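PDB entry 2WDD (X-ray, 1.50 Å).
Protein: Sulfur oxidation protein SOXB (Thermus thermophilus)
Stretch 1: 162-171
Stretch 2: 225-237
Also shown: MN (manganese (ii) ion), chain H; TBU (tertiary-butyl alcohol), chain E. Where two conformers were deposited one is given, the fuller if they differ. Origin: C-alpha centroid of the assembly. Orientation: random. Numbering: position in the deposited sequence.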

ATOM      1  N   SER A 162      -2.278  -7.123   9.962  1.00  9.31           N
ATOM      2  CA  SER A 162      -1.429  -7.674   8.913  1.00  8.74           C
ATOM      3  C   SER A 162      -2.026  -7.918   7.539  1.00 10.76           C
ATOM      4  O   SER A 162      -3.232  -7.965   7.352  1.00  9.79           O
ATOM      5  N   HIS A 163      -1.113  -8.126   6.593  1.00  8.76           N
ATOM      6  CA  HIS A 163      -1.423  -8.526   5.234  1.00  7.76           C
ATOM      7  C   HIS A 163      -0.172  -9.153   4.608  1.00 10.21           C
ATOM      8  O   HIS A 163       0.008 -10.382   4.679  1.00  9.94           O
ATOM      9  N   TRP A 164       0.721  -8.324   4.053  1.00  8.92           N
ATOM     10  CA  TRP A 164       1.930  -8.852   3.400  1.00  8.84           C
ATOM     11  C   TRP A 164       2.886  -9.565   4.337  1.00 11.43           C
ATOM     12  O   TRP A 164       3.756 -10.302   3.891  1.00 10.83           O
ATOM     13  N   GLU A 165       2.717  -9.352   5.638  1.00  8.79           N
ATOM     14  CA  GLU A 165       3.532 -10.024   6.641  1.00  9.03           C
ATOM     15  C   GLU A 165       3.541 -11.528   6.372  1.00 11.17           C
ATOM     16  O   GLU A 165       4.569 -12.204   6.526  1.00 10.04           O
ATOM     17  N   TRP A 166       2.386 -12.051   5.982  1.00  9.72           N
ATOM     18  CA  TRP A 166       2.262 -13.483   5.758  1.00 10.11           C
ATOM     19  C   TRP A 166       3.079 -14.049   4.612  1.00 12.07           C
ATOM     20  O   TRP A 166       3.184 -15.269   4.491  1.00 11.48           O
ATOM     21  N   THR A 167       3.646 -13.184   3.766  1.00  9.85           N
ATOM     22  CA  THR A 167       4.465 -13.675   2.657  1.00  8.97           C
ATOM     23  C   THR A 167       5.835 -14.113   3.158  1.00 12.82           C
ATOM     24  O   THR A 167       6.660 -14.599   2.384  1.00 12.14           O
ATOM     25  N   LEU A 168       6.058 -13.967   4.462  1.00 11.29           N
ATOM     26  CA  LEU A 168       7.286 -14.458   5.081  1.00 11.02           C
ATOM     27  C   LEU A 168       7.064 -15.918   5.470  1.00 15.36           C
ATOM     28  O   LEU A 168       8.011 -16.617   5.825  1.00 15.31           O
ATOM     29  N   GLY A 169       5.811 -16.361   5.417  1.00 12.69           N
ATOM     30  CA  GLY A 169       5.420 -17.708   5.808  1.00 12.97           C
ATOM     31  C   GLY A 169       4.958 -17.729   7.260  1.00 17.55           C
ATOM     32  O   GLY A 169       5.443 -16.950   8.073  1.00 16.24           O
ATOM     33  N   ARG A 170       4.028 -18.630   7.578  1.00 16.67           N
ATOM     34  CA  ARG A 170       3.496 -18.712   8.936  0.50 17.06           C
ATOM     35  C   ARG A 170       4.568 -18.903  10.003  1.00 21.57           C
ATOM     36  O   ARG A 170       4.515 -18.261  11.053  1.00 21.82           O
ATOM     37  N   GLU A 171       5.536 -19.775   9.743  1.00 19.00           N
ATOM     38  CA  GLU A 171       6.610 -20.015  10.703  1.00 19.04           C
ATOM     39  C   GLU A 171       7.381 -18.757  11.079  1.00 22.01           C
ATOM     40  O   GLU A 171       7.597 -18.480  12.263  1.00 22.15           O
ATOM     41  N   SER A 225      -4.405 -14.047  -2.806  1.00 12.89           N
ATOM     42  CA  SER A 225      -3.488 -12.983  -3.217  1.00 12.01           C
ATOM     43  C   SER A 225      -2.008 -13.315  -3.173  1.00 13.91           C
ATOM     44  O   SER A 225      -1.184 -12.544  -3.684  1.00 12.59           O
ATOM     45  N   HIS A 226      -1.671 -14.431  -2.533  1.00 11.06           N
ATOM     46  CA  HIS A 226      -0.283 -14.833  -2.358  1.00 10.80           C
ATOM     47  C   HIS A 226      -0.205 -16.344  -2.387  1.00 13.35           C
ATOM     48  O   HIS A 226      -1.223 -17.011  -2.236  1.00 14.07           O
ATOM     49  N   PRO A 227       1.011 -16.896  -2.539  1.00 10.98           N
ATOM     50  CA  PRO A 227       1.160 -18.360  -2.559  1.00 11.39           C
ATOM     51  C   PRO A 227       0.431 -18.985  -1.382  1.00 16.78           C
ATOM     52  O   PRO A 227       0.568 -18.534  -0.245  1.00 14.95           O
ATOM     53  N   GLU A 228      -0.399 -19.982  -1.680  1.00 15.77           N
ATOM     54  CA  GLU A 228      -1.212 -20.631  -0.665  1.00 16.79           C
ATOM     55  C   GLU A 228      -0.382 -21.244   0.447  1.00 20.40           C
ATOM     56  O   GLU A 228      -0.825 -21.310   1.590  1.00 20.20           O
ATOM     57  N   SER A 229       0.827 -21.678   0.114  1.00 17.08           N
ATOM     58  CA  SER A 229       1.700 -22.316   1.087  1.00 17.19           C
ATOM     59  C   SER A 229       2.023 -21.422   2.279  1.00 20.93           C
ATOM     60  O   SER A 229       2.283 -21.908   3.377  1.00 22.53           O
ATOM     61  N   PHE A 230       2.030 -20.113   2.057  1.00 15.76           N
ATOM     62  CA  PHE A 230       2.385 -19.169   3.107  1.00 14.53           C
ATOM     63  C   PHE A 230       1.389 -19.150   4.264  1.00 18.22           C
ATOM     64  O   PHE A 230       1.750 -18.754   5.374  1.00 17.95           O
ATOM     65  N   THR A 231       0.131 -19.482   3.978  1.00 15.98           N
ATOM     66  CA  THR A 231      -0.934 -19.416   4.985  1.00 15.65           C
ATOM     67  C   THR A 231      -1.713 -20.719   5.158  1.00 19.11           C
ATOM     68  O   THR A 231      -2.858 -20.708   5.624  1.00 17.37           O
ATOM     69  N   GLU A 232      -1.116 -21.836   4.770  1.00 17.80           N
ATOM     70  CA  GLU A 232      -1.808 -23.113   4.899  1.00 18.13           C
ATOM     71  C   GLU A 232      -2.198 -23.365   6.356  1.00 18.34           C
ATOM     72  O   GLU A 232      -1.397 -23.163   7.266  1.00 18.28           O
ATOM     73  N   GLY A 233      -3.450 -23.759   6.571  1.00 14.53           N
ATOM     74  CA  GLY A 233      -3.957 -24.031   7.906  1.00 14.36           C
ATOM     75  C   GLY A 233      -4.706 -22.851   8.486  1.00 17.26           C
ATOM     76  O   GLY A 233      -5.377 -22.970   9.514  1.00 15.71           O
ATOM     77  N   LEU A 234      -4.601 -21.708   7.816  1.00 14.18           N
ATOM     78  CA  LEU A 234      -5.276 -20.500   8.273  1.00 14.14           C
ATOM     79  C   LEU A 234      -6.395 -20.038   7.355  1.00 16.93           C
ATOM     80  O   LEU A 234      -6.313 -20.188   6.132  1.00 16.81           O
ATOM     81  N   SER A 235      -7.404 -19.406   7.955  1.00 13.87           N
ATOM     82  CA  SER A 235      -8.477 -18.754   7.217  1.00 13.12           C
ATOM     83  C   SER A 235      -8.444 -17.289   7.667  1.00 15.85           C
ATOM     84  O   SER A 235      -8.236 -17.011   8.843  1.00 15.10           O
ATOM     85  N   PHE A 236      -8.635 -16.365   6.727  1.00 13.04           N
ATOM     86  CA  PHE A 236      -8.622 -14.927   7.007  1.00 12.98           C
ATOM     87  C   PHE A 236      -9.990 -14.340   6.636  1.00 17.23           C
ATOM     88  O   PHE A 236     -10.171 -13.117   6.600  1.00 17.09           O
ATOM     89  N   ALA A 237     -10.921 -15.204   6.248  1.00 15.59           N
ATOM     90  CA  ALA A 237     -12.214 -14.751   5.740  1.00 16.71           C
ATOM     91  C   ALA A 237     -12.889 -13.616   6.502  1.00 19.99           C
ATOM     92  O   ALA A 237     -12.904 -13.601   7.732  1.00 18.92           O
TER

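The contact between the two stretches buries 610 Å², with His-226 and Phe-230 covered to nearly the same extent; the CB of His-226 (chi1 m) points toward stretch 1. His-163 (chi1 t, 170°) starts sideways, but its ring end comes nearer. Both of its nitrogens are used: His-163 ND1 binds the manganese ion at 2.2 Å, so NE2 carries the proton and donates to NE2 of His-226 at 2.8 Å, with an N-H...acceptor angle of 136°. The rings meet rim to rim, planes at 56°. His-226 ND1 is satisfied elsewhere in the structure.

Besides His-163, two residues of stretch 1 touch the His-226 ring. Its edge points at the face of Trp-164 (m), with centroids 4.4 Å apart and planes at 73°, while Thr-167 CG2 lies over its face, 3.8 Å from the centroid and 29° off the normal. The p rotamer of Thr-167 lets OG1 donate to the O of Trp-164 at 2.8 Å, leaving the methyl for this CH-pi contact.

Trp-166 (m) points toward stretch 2, and its NE1 donates to Ser-162 OG at 2.8 Å and 150°. With that proton satisfied, the indole packs apolar surface: the edge of Phe-236 (m) meets its face at 83°, and Trp-166 CZ3 lies 3.6 Å from Leu-234 CD1 (m). The backbone N of Phe-236 donates to the O of tertiary-butyl alcohol at 2.9 Å and 179°.

Phe-230 (m) receives Thr-167 CA over its ring, 4.0 Å from the centroid. Arg-170 N gives a weak bond to Phe-230 O (3.2 Å, 124°) and donates to water 2 at 3.1 Å, which donates to Ser-229 O at 2.8 Å. The extended Arg-170 chain (t, t, t) lays its guanidinium face against Leu-234; Arg-170 NH1 donates to water 1 at 2.9 Å, which donates weakly to Gly-233 O at 3.3 Å.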

ATOM      1  CB  SER A 162      -0.896  -9.019   9.414  1.00 10.97           C
ATOM      2  OG  SER A 162      -1.939  -9.991   9.390  1.00 10.93           O
ATOM      3  CB  HIS A 163      -1.979  -7.395   4.375  1.00  7.85           C
ATOM      4  CG  HIS A 163      -2.067  -7.745   2.918  1.00  9.25           C
ATOM      5  ND1 HIS A 163      -2.208  -6.792   1.933  1.00 10.14           N
ATOM      6  CD2 HIS A 163      -1.978  -8.937   2.278  1.00  9.24           C
ATOM      7  CE1 HIS A 163      -2.219  -7.381   0.748  1.00  9.58           C
ATOM      8  NE2 HIS A 163      -2.072  -8.684   0.929  1.00  9.58           N
ATOM      9  CB  TRP A 164       2.670  -7.770   2.605  1.00  8.18           C
ATOM     10  CG  TRP A 164       2.068  -7.532   1.248  1.00  8.36           C
ATOM     11  CD1 TRP A 164       1.021  -6.706   0.942  1.00 10.87           C
ATOM     12  CD2 TRP A 164       2.524  -8.075   0.012  1.00  8.00           C
ATOM     13  NE1 TRP A 164       0.764  -6.742  -0.411  1.00  9.87           N
ATOM     14  CE2 TRP A 164       1.681  -7.577  -1.004  1.00 10.90           C
ATOM     15  CE3 TRP A 164       3.543  -8.973  -0.331  1.00  9.38           C
ATOM     16  CZ2 TRP A 164       1.817  -7.960  -2.340  1.00 10.69           C
ATOM     17  CZ3 TRP A 164       3.680  -9.336  -1.665  1.00 10.69           C
ATOM     18  CH2 TRP A 164       2.822  -8.833  -2.645  1.00 11.08           C
ATOM     19  CB  GLU A 165       2.881  -9.806   8.010  1.00 10.15           C
ATOM     20  CG  GLU A 165       3.253  -8.488   8.688  1.00 12.17           C
ATOM     21  CD  GLU A 165       2.718  -7.234   7.995  1.00 11.02           C
ATOM     22  OE1 GLU A 165       1.628  -7.288   7.378  1.00 10.90           O
ATOM     23  OE2 GLU A 165       3.375  -6.181   8.160  1.00 12.41           O
ATOM     24  CB  TRP A 166       0.799 -13.883   5.648  1.00 10.17           C
ATOM     25  CG  TRP A 166       0.085 -13.600   6.938  1.00 11.11           C
ATOM     26  CD1 TRP A 166      -0.630 -12.479   7.244  1.00 13.76           C
ATOM     27  CD2 TRP A 166       0.157 -14.374   8.143  1.00 10.86           C
ATOM     28  NE1 TRP A 166      -1.031 -12.515   8.561  1.00 12.87           N
ATOM     29  CE2 TRP A 166      -0.566 -13.671   9.134  1.00 13.66           C
ATOM     30  CE3 TRP A 166       0.746 -15.598   8.480  1.00 12.20           C
ATOM     31  CZ2 TRP A 166      -0.744 -14.167  10.428  1.00 13.02           C
ATOM     32  CZ3 TRP A 166       0.596 -16.072   9.776  1.00 13.63           C
ATOM     33  CH2 TRP A 166      -0.154 -15.363  10.729  1.00 13.89           C
ATOM     34  CB  THR A 167       4.553 -12.684   1.478  1.00 11.11           C
ATOM     35  OG1 THR A 167       5.220 -11.490   1.887  1.00 10.41           O
ATOM     36  CG2 THR A 167       3.162 -12.357   0.946  1.00 12.29           C
ATOM     37  CB  LEU A 168       7.636 -13.658   6.335  1.00 10.77           C
ATOM     38  CG  LEU A 168       8.048 -12.203   6.096  1.00 13.40           C
ATOM     39  CD1 LEU A 168       8.130 -11.452   7.409  1.00 13.66           C
ATOM     40  CD2 LEU A 168       9.366 -12.122   5.341  1.00 15.28           C
ATOM     41  CB  ARG A 170       2.408 -19.780   9.049  0.50 17.56           C
ATOM     42  CG  ARG A 170       1.651 -19.760  10.367  0.50 26.96           C
ATOM     43  CD  ARG A 170       0.896 -21.062  10.574  0.50 31.15           C
ATOM     44  NE  ARG A 170       0.212 -21.108  11.862  0.50 39.51           N
ATOM     45  CZ  ARG A 170      -0.906 -21.791  12.085  0.50 51.24           C
ATOM     46  NH1 ARG A 170      -1.465 -21.783  13.288  0.50 37.17           N
ATOM     47  NH2 ARG A 170      -1.466 -22.480  11.100  0.50 35.79           N
ATOM     48  CB  GLU A 171       7.570 -21.089  10.192  1.00 20.88           C
ATOM     49  CG  GLU A 171       6.946 -22.469  10.079  1.00 35.46           C
ATOM     50  CD  GLU A 171       7.952 -23.529   9.672  1.00 66.91           C
ATOM     51  OE1 GLU A 171       9.096 -23.489  10.176  1.00 65.90           O
ATOM     52  OE2 GLU A 171       7.601 -24.396   8.844  1.00 66.07           O
ATOM     53  CB  SER A 225      -3.736 -11.731  -2.368  1.00 13.82           C
ATOM     54  OG  SER A 225      -5.048 -11.247  -2.578  1.00 15.76           O
ATOM     55  CB  HIS A 226       0.212 -14.334  -1.007  1.00 11.16           C
ATOM     56  CG  HIS A 226      -0.058 -12.879  -0.783  1.00 13.15           C
ATOM     57  ND1 HIS A 226       0.681 -11.890  -1.398  1.00 13.74           N
ATOM     58  CD2 HIS A 226      -1.035 -12.242  -0.090  1.00 14.51           C
ATOM     59  CE1 HIS A 226       0.184 -10.707  -1.079  1.00 13.59           C
ATOM     60  NE2 HIS A 226      -0.853 -10.891  -0.279  1.00 13.74           N
ATOM     61  CB  PRO A 227       2.672 -18.546  -2.428  1.00 12.57           C
ATOM     62  CG  PRO A 227       3.228 -17.369  -3.203  1.00 16.00           C
ATOM     63  CD  PRO A 227       2.262 -16.212  -2.908  1.00 12.54           C
ATOM     64  CB  GLU A 228      -2.102 -21.694  -1.309  1.00 18.16           C
ATOM     65  CG  GLU A 228      -3.106 -21.131  -2.297  1.00 23.82           C
ATOM     66  CD  GLU A 228      -2.588 -21.141  -3.729  1.00 31.63           C
ATOM     67  OE1 GLU A 228      -1.350 -21.125  -3.929  1.00 20.45           O
ATOM     68  OE2 GLU A 228      -3.425 -21.172  -4.653  1.00 25.30           O
ATOM     69  CB  SER A 229       2.991 -22.791   0.415  1.00 21.75           C
ATOM     70  OG  SER A 229       3.745 -21.693  -0.069  1.00 28.49           O
ATOM     71  CB  PHE A 230       2.464 -17.747   2.546  1.00 15.72           C
ATOM     72  CG  PHE A 230       3.643 -17.501   1.638  1.00 16.12           C
ATOM     73  CD1 PHE A 230       4.842 -18.179   1.810  1.00 18.64           C
ATOM     74  CD2 PHE A 230       3.561 -16.543   0.646  1.00 17.43           C
ATOM     75  CE1 PHE A 230       5.925 -17.920   0.986  1.00 19.94           C
ATOM     76  CE2 PHE A 230       4.636 -16.278  -0.177  1.00 20.06           C
ATOM     77  CZ  PHE A 230       5.822 -16.964  -0.010  1.00 18.73           C
ATOM     78  CB  THR A 231      -1.919 -18.275   4.669  1.00 20.83           C
ATOM     79  OG1 THR A 231      -2.555 -18.525   3.409  1.00 19.89           O
ATOM     80  CG2 THR A 231      -1.197 -16.936   4.609  1.00 20.21           C
ATOM     81  CB  GLU A 232      -0.950 -24.255   4.349  1.00 20.32           C
ATOM     82  CG  GLU A 232       0.340 -24.500   5.101  1.00 34.69           C
ATOM     83  CD  GLU A 232       1.355 -25.256   4.260  1.00 60.68           C
ATOM     84  OE1 GLU A 232       2.493 -24.763   4.106  1.00 50.47           O
ATOM     85  OE2 GLU A 232       1.000 -26.330   3.725  1.00 58.21           O
ATOM     86  CB  LEU A 234      -4.270 -19.360   8.374  1.00 13.78           C
ATOM     87  CG  LEU A 234      -3.074 -19.602   9.289  1.00 17.99           C
ATOM     88  CD1 LEU A 234      -2.095 -18.431   9.242  1.00 19.10           C
ATOM     89  CD2 LEU A 234      -3.571 -19.842  10.697  1.00 19.72           C
ATOM     90  CB  SER A 235      -9.835 -19.340   7.565  1.00 14.20           C
ATOM     91  OG  SER A 235     -10.859 -18.580   6.940  1.00 18.05           O
ATOM     92  CB  PHE A 236      -7.586 -14.249   6.090  1.00 14.55           C
ATOM     93  CG  PHE A 236      -6.166 -14.420   6.530  1.00 15.79           C
ATOM     94  CD1 PHE A 236      -5.454 -13.341   7.029  1.00 17.59           C
ATOM     95  CD2 PHE A 236      -5.511 -15.636   6.383  1.00 19.40           C
ATOM     96  CE1 PHE A 236      -4.144 -13.477   7.423  1.00 19.36           C
ATOM     97  CE2 PHE A 236      -4.193 -15.775   6.798  1.00 21.50           C
ATOM     98  CZ  PHE A 236      -3.519 -14.697   7.335  1.00 18.96           C
ATOM     99  CB  ALA A 237     -13.176 -15.926   5.590  1.00 18.49           C
TER
HETATM  100 MN    MN H1581      -2.240  -4.558   1.997  0.90  7.88          MN
HETATM  101  O   TBU E1577      -9.123 -17.249   4.009  1.00 24.14           O
HETATM  102  C   TBU E1577     -10.246 -17.887   3.357  1.00 26.88           C
HETATM  103  C1  TBU E1577     -10.782 -19.002   4.216  1.00 28.28           C
HETATM  104  C2  TBU E1577     -11.440 -16.961   3.079  1.00 28.91           C
HETATM  105  C3  TBU E1577      -9.767 -18.479   2.042  1.00 28.48           C
HETATM  106  O   HOH W   1      -3.958 -23.151  12.529  1.00 28.43           O
HETATM  107  O   HOH W   2       3.593 -21.184   5.799  1.00 35.64           O
HETATM  108  O   HOH W   3      -1.727  -2.907   0.780  0.75  7.96           O